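Local coordinates for protein peptidoglycan glycosyltransferase (Burkholderia ambifaria, PDB 5UY7) that belongs to the penicillin-binding proteins of the bacterial cell wall and carries a dimerisation domain and a transpeptidase domain of the beta-lactamase clan, at residues L238-T243 / R258-T263. Sequence-based numbering, arbitrary orientation.
Sequences LVNYPT and RNRILT
Asn240, near the end of strand 235-241, uses both ends of its side-chain amide against the start of the short helix 260-263. Its OD1 accepts the backbone N-H of Ile261 at 3.2 Å; the donor lies in the carbonyl plane on a lone pair, although the N-H is bent to 136°. Its ND2 donates to Asn259 OD1 over 2.9 Å, nearly straight and almost within its own amide plane. The two amide planes stand 80° apart, and the donor comes in above the carbonyl plane of Asn259, the N-cap residue. Asn240 CB points toward the helix segment, and chi1 of -65° sets CG anti to the carbonyl carbon.

Arg260 reaches from the helix to the loop after the strand, its chain bent at chi3. NH2 gives Pro242 O a straight bond of 2.6 Å, in the guanidinium plane as well as the carbonyl plane, and NH1 adds a weak one to the same oxygen. Asn240 CB lies over one guanidinium face, 3.7 Å from NH2. The cis peptide before Pro242 falls where the strand gives way to loop.

Ile261 supplies the apolar part: its CD1 packs 3.7 Å from Leu238 CD1 and also touches Val239 O, whereas the Val239 side chain turns to helix 201-217. Ile261 also rests on Ala224 and Met226 of the neighbouring strand 222-229.

At this outermost strand of the transpeptidase sheet, neutral amides and one guanidinium therefore tie strand to helix start; the guanidinium charge would be met here by the carbonyl dipole of Pro242, as neither segment offers a carboxylate.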
loop_
_atom_site.group_PDB
_atom_site.type_symbol
_atom_site.label_atom_id
_atom_site.label_comp_id
_atom_site.label_asym_id
_atom_site.label_seq_id
_atom_site.Cartn_x
_atom_site.Cartn_y
_atom_site.Cartn_z
ATOM N N LEU A 238 -4.359 6.584 14.584
ATOM C CA LEU A 238 -5.310 6.933 13.532
ATOM C C LEU A 238 -5.485 8.441 13.621
ATOM O O LEU A 238 -6.090 8.923 14.582
ATOM C CB LEU A 238 -6.630 6.190 13.747
ATOM C CG LEU A 238 -7.773 6.267 12.735
ATOM C CD1 LEU A 238 -7.496 5.361 11.567
ATOM C CD2 LEU A 238 -9.079 5.863 13.406
ATOM N N VAL A 239 -4.910 9.187 12.673
ATOM C CA VAL A 239 -4.832 10.642 12.772
ATOM C C VAL A 239 -5.321 11.281 11.481
ATOM O O VAL A 239 -4.869 10.913 10.392
ATOM C CB VAL A 239 -3.396 11.118 13.074
ATOM C CG1 VAL A 239 -3.355 12.653 13.171
ATOM C CG2 VAL A 239 -2.903 10.509 14.362
ATOM N N ASN A 240 -6.229 12.243 11.608
ATOM C CA ASN A 240 -6.562 13.179 10.545
ATOM C C ASN A 240 -6.032 14.545 10.943
ATOM O O ASN A 240 -6.249 14.979 12.080
ATOM C CB ASN A 240 -8.071 13.260 10.324
ATOM C CG ASN A 240 -8.652 11.958 9.826
ATOM O OD1 ASN A 240 -8.555 11.646 8.645
ATOM N ND2 ASN A 240 -9.262 11.194 10.725
ATOM N N TYR A 241 -5.342 15.217 10.022
ATOM C CA TYR A 241 -4.889 16.586 10.261
ATOM C C TYR A 241 -5.238 17.471 9.075
ATOM O O TYR A 241 -4.752 17.219 7.953
ATOM C CB TYR A 241 -3.386 16.648 10.547
ATOM C CG TYR A 241 -3.034 17.988 11.135
ATOM C CD1 TYR A 241 -3.192 18.227 12.495
ATOM C CD2 TYR A 241 -2.622 19.036 10.327
ATOM C CE1 TYR A 241 -2.909 19.462 13.043
ATOM C CE2 TYR A 241 -2.344 20.276 10.863
ATOM C CZ TYR A 241 -2.484 20.484 12.224
ATOM O OH TYR A 241 -2.208 21.716 12.761
ATOM N N PRO A 242 -6.052 18.523 9.259
ATOM C CA PRO A 242 -6.702 18.866 10.530
ATOM C C PRO A 242 -7.866 17.931 10.865
ATOM O O PRO A 242 -8.227 17.078 10.058
ATOM C CB PRO A 242 -7.215 20.299 10.299
ATOM C CG PRO A 242 -6.607 20.754 9.001
ATOM C CD PRO A 242 -6.335 19.515 8.212
ATOM N N THR A 243 -8.454 18.096 12.051
ATOM C CA THR A 243 -9.554 17.229 12.452
ATOM C C THR A 243 -10.878 17.600 11.793
ATOM O O THR A 243 -11.768 16.749 11.708
ATOM C CB THR A 243 -9.729 17.269 13.969
ATOM O OG1 THR A 243 -9.940 18.625 14.361
ATOM C CG2 THR A 243 -8.494 16.732 14.670
ATOM N N ARG A 258 -16.370 14.246 9.833
ATOM C CA ARG A 258 -16.129 12.982 9.143
ATOM C C ARG A 258 -14.696 12.512 9.362
ATOM O O ARG A 258 -13.772 13.322 9.417
ATOM C CB ARG A 258 -16.411 13.121 7.645
ATOM N N ASN A 259 -14.515 11.200 9.485
ATOM C CA ASN A 259 -13.186 10.609 9.623
ATOM C C ASN A 259 -12.685 10.288 8.219
ATOM O O ASN A 259 -12.995 9.233 7.659
ATOM C CB ASN A 259 -13.237 9.375 10.519
ATOM C CG ASN A 259 -11.858 8.896 10.934
ATOM O OD1 ASN A 259 -10.938 8.844 10.124
ATOM N ND2 ASN A 259 -11.712 8.553 12.210
ATOM N N ARG A 260 -11.901 11.210 7.647
ATOM C CA ARG A 260 -11.531 11.115 6.235
ATOM C C ARG A 260 -10.741 9.849 5.919
ATOM O O ARG A 260 -10.810 9.345 4.792
ATOM C CB ARG A 260 -10.738 12.352 5.818
ATOM C CG ARG A 260 -11.522 13.646 5.975
ATOM C CD ARG A 260 -10.785 14.838 5.393
ATOM N NE ARG A 260 -9.508 15.096 6.056
ATOM C CZ ARG A 260 -9.373 15.738 7.215
ATOM N NH1 ARG A 260 -10.441 16.179 7.866
ATOM N NH2 ARG A 260 -8.168 15.931 7.730
ATOM N N ILE A 261 -9.979 9.323 6.884
ATOM C CA ILE A 261 -9.272 8.062 6.671
ATOM C C ILE A 261 -10.238 6.968 6.252
ATOM O O ILE A 261 -9.898 6.096 5.442
ATOM C CB ILE A 261 -8.503 7.649 7.943
ATOM C CG1 ILE A 261 -7.372 8.624 8.232
ATOM C CG2 ILE A 261 -7.961 6.224 7.799
ATOM C CD1 ILE A 261 -6.542 8.247 9.447
ATOM N N LEU A 262 -11.462 7.004 6.778
ATOM C CA LEU A 262 -12.467 5.998 6.478
ATOM C C LEU A 262 -13.455 6.427 5.401
ATOM O O LEU A 262 -14.029 5.565 4.724
ATOM C CB LEU A 262 -13.248 5.655 7.750
ATOM C CG LEU A 262 -12.424 4.886 8.780
ATOM C CD1 LEU A 262 -12.712 5.400 10.174
ATOM C CD2 LEU A 262 -12.736 3.402 8.670
ATOM N N THR A 263 -13.664 7.725 5.213
ATOM C CA THR A 263 -14.738 8.171 4.331
ATOM C C THR A 263 -14.257 8.631 2.964
ATOM O O THR A 263 -15.016 8.539 1.995
ATOM C CB THR A 263 -15.539 9.303 4.987
ATOM O OG1 THR A 263 -14.692 10.438 5.207
ATOM C CG2 THR A 263 -16.120 8.842 6.320
#